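Local atomic coordinates of flavin reductase domain protein, FMN-binding (Shewanella baltica, PDB entry 3HMZ), a protein that binds flavin mononucleotide and probably acts as an oxidoreductase that uses NAD or NADP. Residues 113-118 and 124-129; 58-63 and 80-85; 88-93 and 187-192. All blocks are in the same frame, centred on the assembly; numbering follows the deposited sequence. Where two conformers were deposited one is given.

Contact 1. Residues 113-118 and 124-129; sequences VELFEM and PFVAGC. With EDO (1,2-ethanediol), chain E.
F116 and F125 pair antiparallel through two backbone bonds, F116 N to F125 O at 2.8 Å and F125 N to F116 O at 2.9 Å, and A127 N adds a third by donating to E114 O. This is a short two-stranded beta hairpin. CB of F125 sits over the middle of one face of the F116 ring, 3.5 Å from its centroid in a CH-pi contact, while a 1,2-ethanediol, probably from the crystallisation liquor, covers the opposite face with O1. A chi1 of 69° wedges CG of F116 between its own backbone N and carbonyl carbon, swinging the ring back over the neighbouring strand. An alanine here is likely to leave F125 CB without its aromatic cover and the W132 ring without its edge-to-face partner. M118, a selenomethionine, crosses one face of the F125 ring roughly at right angles, CB 3.9 Å from the centroid, CE 3.6 Å from F125 CD2, and SE in a distant Met-aromatic contact, 5.4 Å from the centroid. Around L115 and V126 the other side of the hairpin is aliphatic, L115 CD1 lying alongside P124 CB. One water bridges the two segments, accepting from E114 N and donating to A127 O, 2.9 Å from each.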
loop_
_atom_site.group_PDB
_atom_site.type_symbol
_atom_site.label_atom_id
_atom_site.label_comp_id
_atom_site.label_asym_id
_atom_site.label_seq_id
_atom_site.Cartn_x
_atom_site.Cartn_y
_atom_site.Cartn_z
ATOM N N VAL A 113 2.259 -7.223 -23.109
ATOM C CA VAL A 113 1.025 -7.378 -22.375
ATOM C C VAL A 113 0.003 -8.152 -23.189
ATOM O O VAL A 113 -0.398 -7.701 -24.269
ATOM C CB VAL A 113 0.411 -6.007 -22.033
ATOM C CG1 VAL A 113 -0.965 -6.155 -21.336
ATOM C CG2 VAL A 113 1.395 -5.192 -21.155
ATOM N N GLU A 114 -0.443 -9.277 -22.649
ATOM C CA GLU A 114 -1.496 -10.115 -23.214
ATOM C C GLU A 114 -2.765 -9.859 -22.398
ATOM O O GLU A 114 -2.743 -9.983 -21.182
ATOM C CB GLU A 114 -1.129 -11.594 -23.187
ATOM C CG GLU A 114 -2.232 -12.507 -23.657
ATOM C CD GLU A 114 -1.899 -13.948 -23.467
ATOM O OE1 GLU A 114 -0.760 -14.318 -23.735
ATOM O OE2 GLU A 114 -2.805 -14.710 -23.058
ATOM N N LEU A 115 -3.837 -9.461 -23.064
ATOM C CA LEU A 115 -5.096 -9.145 -22.423
ATOM C C LEU A 115 -6.160 -10.246 -22.637
ATOM O O LEU A 115 -6.146 -10.981 -23.638
ATOM C CB LEU A 115 -5.687 -7.839 -22.965
ATOM C CG LEU A 115 -4.822 -6.600 -22.757
ATOM C CD1 LEU A 115 -5.453 -5.412 -23.465
ATOM C CD2 LEU A 115 -4.585 -6.324 -21.265
ATOM N N PHE A 116 -7.101 -10.310 -21.706
ATOM C CA PHE A 116 -8.270 -11.165 -21.811
ATOM C C PHE A 116 -9.470 -10.469 -21.222
ATOM O O PHE A 116 -9.347 -9.426 -20.585
ATOM C CB PHE A 116 -8.035 -12.537 -21.163
ATOM C CG PHE A 116 -7.910 -12.531 -19.633
ATOM C CD1 PHE A 116 -6.728 -12.217 -18.993
ATOM C CD2 PHE A 116 -9.003 -12.849 -18.834
ATOM C CE1 PHE A 116 -6.626 -12.236 -17.593
ATOM C CE2 PHE A 116 -8.924 -12.889 -17.447
ATOM C CZ PHE A 116 -7.711 -12.577 -16.819
ATOM N N GLU A 117 -10.636 -11.048 -21.449
ATOM C CA GLU A 117 -11.912 -10.519 -20.941
ATOM C C GLU A 117 -12.538 -11.523 -20.000
ATOM O O GLU A 117 -12.367 -12.740 -20.162
ATOM C CB GLU A 117 -12.843 -10.190 -22.080
ATOM C CG GLU A 117 -12.317 -8.996 -22.890
ATOM C CD GLU A 117 -13.227 -8.572 -24.013
ATOM O OE1 GLU A 117 -14.062 -9.376 -24.461
ATOM O OE2 GLU A 117 -13.044 -7.443 -24.500
HETATM N N MSE A 118 -13.304 -11.020 -19.042
HETATM C CA MSE A 118 -13.836 -11.896 -17.995
HETATM C C MSE A 118 -15.131 -11.447 -17.417
HETATM O O MSE A 118 -15.275 -10.272 -17.196
HETATM C CB MSE A 118 -12.808 -11.888 -16.809
HETATM C CG MSE A 118 -12.751 -13.207 -16.214
HETATM SE SE MSE A 118 -11.729 -13.700 -14.769
HETATM C CE MSE A 118 -10.603 -12.201 -14.323
ATOM N N PRO A 124 -10.409 -4.785 -20.028
ATOM C CA PRO A 124 -9.223 -5.597 -20.288
ATOM C C PRO A 124 -8.580 -6.070 -18.982
ATOM O O PRO A 124 -8.363 -5.257 -18.070
ATOM C CB PRO A 124 -8.290 -4.621 -20.991
ATOM C CG PRO A 124 -8.636 -3.274 -20.399
ATOM C CD PRO A 124 -10.058 -3.349 -19.974
ATOM N N PHE A 125 -8.308 -7.363 -18.905
ATOM C CA PHE A 125 -7.617 -7.982 -17.785
ATOM C C PHE A 125 -6.236 -8.456 -18.298
ATOM O O PHE A 125 -6.135 -8.969 -19.434
ATOM C CB PHE A 125 -8.393 -9.181 -17.272
ATOM C CG PHE A 125 -9.700 -8.832 -16.611
ATOM C CD1 PHE A 125 -10.813 -8.490 -17.354
ATOM C CD2 PHE A 125 -9.809 -8.855 -15.239
ATOM C CE1 PHE A 125 -12.016 -8.180 -16.716
ATOM C CE2 PHE A 125 -11.000 -8.589 -14.610
ATOM C CZ PHE A 125 -12.125 -8.233 -15.367
ATOM N N VAL A 126 -5.201 -8.337 -17.471
ATOM C CA VAL A 126 -3.848 -8.712 -17.870
ATOM C C VAL A 126 -3.576 -10.181 -17.561
ATOM O O VAL A 126 -3.634 -10.608 -16.415
ATOM C CB VAL A 126 -2.787 -7.781 -17.259
ATOM C CG1 VAL A 126 -1.380 -8.215 -17.668
ATOM C CG2 VAL A 126 -3.078 -6.276 -17.605
ATOM N N ALA A 127 -3.281 -10.956 -18.592
ATOM C CA ALA A 127 -2.900 -12.360 -18.431
ATOM C C ALA A 127 -1.609 -12.502 -17.629
ATOM O O ALA A 127 -0.710 -11.671 -17.756
ATOM C CB ALA A 127 -2.700 -13.051 -19.813
ATOM N N GLY A 128 -1.559 -13.517 -16.775
ATOM C CA GLY A 128 -0.375 -13.856 -16.012
ATOM C C GLY A 128 -0.328 -13.295 -14.606
ATOM O O GLY A 128 0.539 -13.674 -13.815
ATOM N N CYS A 129 -1.226 -12.354 -14.281
ATOM C CA CYS A 129 -1.254 -11.777 -12.937
ATOM C C CYS A 129 -1.794 -12.833 -11.968
ATOM O O CYS A 129 -2.309 -13.886 -12.385
ATOM C CB CYS A 129 -2.155 -10.555 -12.914
ATOM S SG CYS A 129 -1.511 -9.218 -13.963
HETATM C C1 EDO E . -5.720 -16.452 -17.558
HETATM O O1 EDO E . -6.909 -16.007 -18.238
HETATM C C2 EDO E . -4.867 -15.240 -17.253
HETATM O O2 EDO E . -3.616 -15.527 -16.645
HETATM O O HOH W 1 0.413 -10.362 -20.051
#

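Contact 2. Residues 58-63 and 80-85; sequences PKLTVV and FVIQVP. With FMN (flavin mononucleotide), chain B.
L60 and V62 of strand 58-63 meet F80 and I82 of strand 80-84 through side chains alone, with no hydrogen bond between the segments. The strand axes run at 89° to each other and come no closer than 10.3 Å, so four buried apolar side chains meet across the gap between backbones of one curled antiparallel sheet. This is the barrel-like interior of the FMN-binding flavin reductase fold.

The closest touch is made by L60, which has two partners: CD2 lies 3.9 Å from I82 CG1, while CD1 comes up to the edge of the F80 ring, near its plane, at 4.2 Å from CE2. L60 and these partners run alongside one another, pointing opposite ways. The touches on F80 are the looser ones. V62 and F80 come from opposite directions, V62 CG1 ending oblique to the ring, 4.1 Å from CZ. A chi1 of 57° tucks the F80 ring over its own backbone, and I82 CG1 also lies at the edge of that ring, in its plane.

Away from this apolar centre, strand 58-63 ends at V63, whose carbonyl O accepts a 2.8 Å bond from N3 of the flavin. T61 turns its side chain the other way, and its OG1 is bonded to C51 O.

Along the chain, helix 69-77 lies between the two strands. C135 of strand 131-138 touches L60, F80 and I82. V34 of strand 32-38 packs on F80 and I82, A152 and V154 of strand 149-160 pack on F80 and L60 respectively, and L149 of the second subunit lies against T61.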
loop_
_atom_site.group_PDB
_atom_site.type_symbol
_atom_site.label_atom_id
_atom_site.label_comp_id
_atom_site.label_asym_id
_atom_site.label_seq_id
_atom_site.Cartn_x
_atom_site.Cartn_y
_atom_site.Cartn_z
ATOM N N PRO A 58 -16.288 -3.986 -0.902
ATOM C CA PRO A 58 -14.926 -3.509 -1.073
ATOM C C PRO A 58 -14.780 -2.215 -1.872
ATOM O O PRO A 58 -15.514 -1.975 -2.833
ATOM C CB PRO A 58 -14.233 -4.662 -1.776
ATOM C CG PRO A 58 -15.354 -5.399 -2.436
ATOM C CD PRO A 58 -16.492 -5.299 -1.498
ATOM N N LYS A 59 -13.810 -1.399 -1.474
ATOM C CA LYS A 59 -13.437 -0.188 -2.185
ATOM C C LYS A 59 -11.911 -0.068 -2.135
ATOM O O LYS A 59 -11.241 -0.665 -1.265
ATOM C CB LYS A 59 -14.050 1.072 -1.580
ATOM C CG LYS A 59 -15.580 1.091 -1.497
ATOM C CD LYS A 59 -16.055 2.431 -0.932
ATOM C CE LYS A 59 -17.562 2.523 -0.490
ATOM N NZ LYS A 59 -18.450 1.505 -0.960
ATOM N N LEU A 60 -11.404 0.723 -3.057
ATOM C CA LEU A 60 -9.982 1.027 -3.118
ATOM C C LEU A 60 -9.725 2.432 -3.624
ATOM O O LEU A 60 -10.647 3.094 -4.163
ATOM C CB LEU A 60 -9.228 -0.065 -3.910
ATOM C CG LEU A 60 -9.625 -0.266 -5.378
ATOM C CD1 LEU A 60 -9.177 0.891 -6.324
ATOM C CD2 LEU A 60 -8.995 -1.579 -5.857
ATOM N N THR A 61 -8.516 2.900 -3.350
ATOM C CA THR A 61 -8.031 4.151 -3.857
ATOM C C THR A 61 -6.909 3.876 -4.840
ATOM O O THR A 61 -6.168 2.893 -4.685
ATOM C CB THR A 61 -7.501 5.116 -2.759
ATOM O OG1 THR A 61 -6.479 4.455 -1.994
ATOM C CG2 THR A 61 -8.660 5.600 -1.850
ATOM N N VAL A 62 -6.722 4.778 -5.806
ATOM C CA VAL A 62 -5.532 4.772 -6.668
ATOM C C VAL A 62 -5.204 6.222 -7.047
ATOM O O VAL A 62 -6.112 7.040 -7.240
ATOM C CB VAL A 62 -5.667 3.835 -7.876
ATOM C CG1 VAL A 62 -6.822 4.265 -8.860
ATOM C CG2 VAL A 62 -4.319 3.670 -8.547
ATOM N N VAL A 63 -3.927 6.533 -7.066
ATOM C CA VAL A 63 -3.425 7.843 -7.445
ATOM C C VAL A 63 -3.009 7.758 -8.901
ATOM O O VAL A 63 -2.172 6.926 -9.274
ATOM C CB VAL A 63 -2.270 8.286 -6.553
ATOM C CG1 VAL A 63 -1.879 9.701 -6.916
ATOM C CG2 VAL A 63 -2.667 8.180 -5.068
ATOM N N PHE A 80 -12.366 0.345 -14.446
ATOM C CA PHE A 80 -10.989 -0.106 -14.631
ATOM C C PHE A 80 -10.795 -1.421 -13.892
ATOM O O PHE A 80 -11.658 -1.864 -13.130
ATOM C CB PHE A 80 -9.969 0.968 -14.200
ATOM C CG PHE A 80 -10.112 1.437 -12.771
ATOM C CD1 PHE A 80 -10.996 2.478 -12.443
ATOM C CD2 PHE A 80 -9.295 0.921 -11.769
ATOM C CE1 PHE A 80 -11.108 2.942 -11.162
ATOM C CE2 PHE A 80 -9.394 1.398 -10.465
ATOM C CZ PHE A 80 -10.303 2.423 -10.162
ATOM N N VAL A 81 -9.636 -2.033 -14.147
ATOM C CA VAL A 81 -9.239 -3.245 -13.449
ATOM C C VAL A 81 -7.913 -2.923 -12.726
ATOM O O VAL A 81 -7.007 -2.242 -13.256
ATOM C CB VAL A 81 -9.046 -4.470 -14.370
ATOM C CG1 VAL A 81 -8.533 -5.706 -13.577
ATOM C CG2 VAL A 81 -10.347 -4.802 -15.134
ATOM N N ILE A 82 -7.855 -3.401 -11.487
ATOM C CA ILE A 82 -6.614 -3.412 -10.677
ATOM C C ILE A 82 -6.208 -4.874 -10.606
ATOM O O ILE A 82 -7.008 -5.746 -10.273
ATOM C CB ILE A 82 -6.837 -2.866 -9.263
ATOM C CG1 ILE A 82 -7.196 -1.369 -9.324
ATOM C CG2 ILE A 82 -5.618 -3.100 -8.356
ATOM C CD1 ILE A 82 -6.104 -0.484 -9.924
ATOM N N GLN A 83 -4.966 -5.153 -10.961
ATOM C CA GLN A 83 -4.474 -6.519 -10.944
ATOM C C GLN A 83 -3.068 -6.575 -10.381
ATOM O O GLN A 83 -2.310 -5.625 -10.476
ATOM C CB GLN A 83 -4.570 -7.176 -12.336
ATOM C CG GLN A 83 -3.949 -6.385 -13.490
ATOM C CD GLN A 83 -4.963 -5.891 -14.461
ATOM O OE1 GLN A 83 -5.550 -6.723 -15.177
ATOM N NE2 GLN A 83 -5.159 -4.568 -14.528
ATOM N N VAL A 84 -2.759 -7.708 -9.767
ATOM C CA VAL A 84 -1.518 -7.920 -9.040
ATOM C C VAL A 84 -0.528 -8.672 -9.908
ATOM O O VAL A 84 -0.713 -9.875 -10.139
ATOM C CB VAL A 84 -1.799 -8.687 -7.720
ATOM C CG1 VAL A 84 -0.523 -8.857 -6.936
ATOM C CG2 VAL A 84 -2.851 -7.935 -6.831
ATOM N N PRO A 85 0.526 -8.003 -10.379
ATOM C CA PRO A 85 1.516 -8.686 -11.194
ATOM C C PRO A 85 2.421 -9.586 -10.329
ATOM O O PRO A 85 2.440 -9.493 -9.093
ATOM C CB PRO A 85 2.289 -7.534 -11.846
ATOM C CG PRO A 85 2.230 -6.478 -10.839
ATOM C CD PRO A 85 0.823 -6.574 -10.297
HETATM N N1 FMN B . 1.811 6.618 -12.026
HETATM C C2 FMN B . 0.730 7.039 -11.289
HETATM O O2 FMN B . 0.014 7.934 -11.737
HETATM N N3 FMN B . 0.460 6.427 -10.080
HETATM C C4 FMN B . 1.238 5.441 -9.555
HETATM O O4 FMN B . 0.931 4.958 -8.432
HETATM C C4A FMN B . 2.351 5.036 -10.308
HETATM N N5 FMN B . 3.182 4.027 -9.857
HETATM C C5A FMN B . 4.166 3.467 -10.659
HETATM C C6 FMN B . 4.875 2.326 -10.253
HETATM C C7 FMN B . 5.877 1.777 -11.045
HETATM C C7M FMN B . 6.612 0.549 -10.606
HETATM C C8 FMN B . 6.181 2.381 -12.269
HETATM C C8M FMN B . 7.271 1.827 -13.165
HETATM C C9 FMN B . 5.464 3.502 -12.661
HETATM C C9A FMN B . 4.458 4.076 -11.899
HETATM N N10 FMN B . 3.720 5.190 -12.289
HETATM C C10 FMN B . 2.635 5.622 -11.543
HETATM C "C1'" FMN B . 3.896 5.820 -13.644
HETATM C "C2'" FMN B . 2.926 5.329 -14.727
HETATM O "O2'" FMN B . 2.774 3.900 -14.709
HETATM C "C3'" FMN B . 3.504 5.809 -16.054
HETATM O "O3'" FMN B . 3.460 7.233 -16.084
HETATM C "C4'" FMN B . 2.868 5.148 -17.292
HETATM O "O4'" FMN B . 3.784 5.323 -18.368
HETATM C "C5'" FMN B . 1.514 5.710 -17.677
HETATM O "O5'" FMN B . 1.102 5.048 -18.874
HETATM P P FMN B . -0.113 5.629 -19.737
HETATM O O1P FMN B . -0.076 4.773 -20.991
HETATM O O2P FMN B . -1.395 5.526 -18.961
HETATM O O3P FMN B . 0.176 7.078 -20.030
#

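Contact 3. Residues 88-93 and 187-192; sequences AQLQLT and GQFYAI
The carbonyl O of Q89 is gripped twice by T93, once by the backbone N and once by the hydroxyl OG1, each at 2.8 Å. The hydroxyl donates from above the carbonyl plane, 44° out of it, and this bond fixes the rotation of the threonine. Its chi1 of -59° sets OG1 beside the backbone N and leaves CG2 anti to it, facing F189, 4.0 Å from ring atom CE2. L90 reaches the same ring from one turn earlier: chi1 of 173° sends its chain out past the helix, and CD1 stops 3.5 Å from F189 CD1 and a little farther from CE1. Both methyls approach obliquely from the same side of the ring plane, L90 at the CD1/CE1 flank and T93 at CE2/CZ.

Q89 occupies the N-cap position of helix 90-96, and the contact sets the first turn of this helix against strand 188-197, which forms a hairpin with strand 181-185. Q188, F189 and Y190 also pair antiparallel with a strand of the second subunit, carrying the sheet across the dimer interface.

F189 belongs to the FMN pocket and touches the flavin, so the L90 and T93 methyls pack on a pocket-lining ring. Y183 meets this ring with planes about 45° apart, and L181 packs on both T93 and F189. On the subunit boundary, L90 also rests on N197 of the second subunit.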
loop_
_atom_site.group_PDB
_atom_site.type_symbol
_atom_site.label_atom_id
_atom_site.label_comp_id
_atom_site.label_asym_id
_atom_site.label_seq_id
_atom_site.Cartn_x
_atom_site.Cartn_y
_atom_site.Cartn_z
ATOM N N ALA A 88 7.484 -12.846 -12.296
ATOM C CA ALA A 88 7.644 -13.200 -13.733
ATOM C C ALA A 88 7.352 -12.018 -14.654
ATOM O O ALA A 88 7.891 -11.950 -15.762
ATOM C CB ALA A 88 6.764 -14.370 -14.119
ATOM N N GLN A 89 6.490 -11.102 -14.187
ATOM C CA GLN A 89 6.096 -9.896 -14.897
ATOM C C GLN A 89 6.889 -8.658 -14.487
ATOM O O GLN A 89 6.455 -7.525 -14.721
ATOM C CB GLN A 89 4.603 -9.666 -14.681
ATOM C CG GLN A 89 3.740 -10.777 -15.264
ATOM C CD GLN A 89 2.286 -10.587 -14.893
ATOM O OE1 GLN A 89 1.961 -10.440 -13.730
ATOM N NE2 GLN A 89 1.397 -10.645 -15.887
ATOM N N LEU A 90 8.109 -8.870 -13.960
ATOM C CA LEU A 90 8.972 -7.753 -13.556
ATOM C C LEU A 90 9.206 -6.754 -14.721
ATOM O O LEU A 90 8.965 -5.551 -14.579
ATOM C CB LEU A 90 10.341 -8.275 -13.094
ATOM C CG LEU A 90 11.431 -7.260 -12.790
ATOM C CD1 LEU A 90 11.023 -6.379 -11.659
ATOM C CD2 LEU A 90 12.705 -8.025 -12.460
ATOM N N GLN A 91 9.609 -7.270 -15.885
ATOM C CA GLN A 91 9.908 -6.380 -17.025
ATOM C C GLN A 91 8.630 -5.722 -17.524
ATOM O O GLN A 91 8.615 -4.521 -17.781
ATOM C CB GLN A 91 10.588 -7.091 -18.208
ATOM C CG GLN A 91 11.764 -7.985 -17.922
ATOM C CD GLN A 91 12.807 -7.451 -16.979
ATOM O OE1 GLN A 91 13.138 -6.276 -17.004
ATOM N NE2 GLN A 91 13.424 -8.363 -16.195
ATOM N N LEU A 92 7.551 -6.496 -17.639
ATOM C CA LEU A 92 6.261 -5.974 -18.077
ATOM C C LEU A 92 5.815 -4.811 -17.197
ATOM O O LEU A 92 5.379 -3.754 -17.682
ATOM C CB LEU A 92 5.191 -7.067 -18.069
ATOM C CG LEU A 92 3.755 -6.767 -18.520
ATOM C CD1 LEU A 92 2.996 -8.056 -18.953
ATOM C CD2 LEU A 92 2.938 -6.056 -17.451
ATOM N N THR A 93 5.964 -5.013 -15.884
ATOM C CA THR A 93 5.495 -4.004 -14.911
ATOM C C THR A 93 6.273 -2.707 -15.041
ATOM O O THR A 93 5.692 -1.618 -15.138
ATOM C CB THR A 93 5.542 -4.562 -13.496
ATOM O OG1 THR A 93 4.705 -5.729 -13.423
ATOM C CG2 THR A 93 5.085 -3.532 -12.463
ATOM N N GLY A 187 14.455 0.894 -11.342
ATOM C CA GLY A 187 13.967 -0.416 -11.780
ATOM C C GLY A 187 13.888 -1.409 -10.635
ATOM O O GLY A 187 13.684 -2.595 -10.880
ATOM N N GLN A 188 13.988 -0.927 -9.401
ATOM C CA GLN A 188 14.117 -1.789 -8.236
ATOM C C GLN A 188 12.816 -2.007 -7.468
ATOM O O GLN A 188 12.127 -1.068 -7.075
ATOM C CB GLN A 188 15.215 -1.270 -7.327
ATOM C CG GLN A 188 15.671 -2.269 -6.236
ATOM C CD GLN A 188 14.927 -2.069 -4.961
ATOM O OE1 GLN A 188 14.788 -0.928 -4.511
ATOM N NE2 GLN A 188 14.480 -3.158 -4.325
ATOM N N PHE A 189 12.543 -3.283 -7.263
ATOM C CA PHE A 189 11.395 -3.803 -6.550
ATOM C C PHE A 189 11.853 -4.844 -5.545
ATOM O O PHE A 189 12.933 -5.413 -5.652
ATOM C CB PHE A 189 10.462 -4.571 -7.502
ATOM C CG PHE A 189 9.881 -3.768 -8.655
ATOM C CD1 PHE A 189 10.658 -3.454 -9.784
ATOM C CD2 PHE A 189 8.529 -3.435 -8.681
ATOM C CE1 PHE A 189 10.131 -2.743 -10.851
ATOM C CE2 PHE A 189 7.973 -2.737 -9.786
ATOM C CZ PHE A 189 8.773 -2.418 -10.867
ATOM N N TYR A 190 11.021 -5.068 -4.552
ATOM C CA TYR A 190 11.148 -6.229 -3.682
ATOM C C TYR A 190 9.972 -7.153 -3.949
ATOM O O TYR A 190 8.835 -6.710 -4.126
ATOM C CB TYR A 190 11.140 -5.869 -2.210
ATOM C CG TYR A 190 12.336 -5.141 -1.770
ATOM C CD1 TYR A 190 13.507 -5.806 -1.512
ATOM C CD2 TYR A 190 12.298 -3.769 -1.583
ATOM C CE1 TYR A 190 14.671 -5.103 -1.113
ATOM C CE2 TYR A 190 13.409 -3.065 -1.163
ATOM C CZ TYR A 190 14.598 -3.734 -0.929
ATOM O OH TYR A 190 15.716 -3.041 -0.498
ATOM N N ALA A 191 10.257 -8.446 -3.995
ATOM C CA ALA A 191 9.215 -9.461 -3.998
ATOM C C ALA A 191 8.717 -9.633 -2.572
ATOM O O ALA A 191 9.461 -9.409 -1.606
ATOM C CB ALA A 191 9.757 -10.802 -4.532
ATOM N N ILE A 192 7.467 -10.060 -2.410
ATOM C CA ILE A 192 6.973 -10.385 -1.092
ATOM C C ILE A 192 7.794 -11.595 -0.584
ATOM O O ILE A 192 8.248 -12.440 -1.371
ATOM C CB ILE A 192 5.450 -10.678 -1.154
ATOM C CG1 ILE A 192 4.783 -10.556 0.224
ATOM C CG2 ILE A 192 5.132 -12.022 -1.840
ATOM C CD1 ILE A 192 4.987 -9.162 0.913
#

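Overall arrangement
Contact 2 lies nearest the centre of the chain, with contacts 1 and 3 farther out; the three centres stand 15 to 18 Å apart. Strand 79-84 of the main sheet leads on to helix 90-96, linking contact 2 to contact 3, and P85 CB packs 3.4 Å from T93 OG1. Contact 1 falls within the long loop closed by contact 3, and its hairpin is tied to the sheet by a probable hydrogen bond of 2.8 Å from V126 N to Q83 OE1. Contacts 2 and 3 each supply a residue to the FMN pocket, V63 and F189, and both touch the second subunit, so the barrel core, flavin site and dimer interface adjoin.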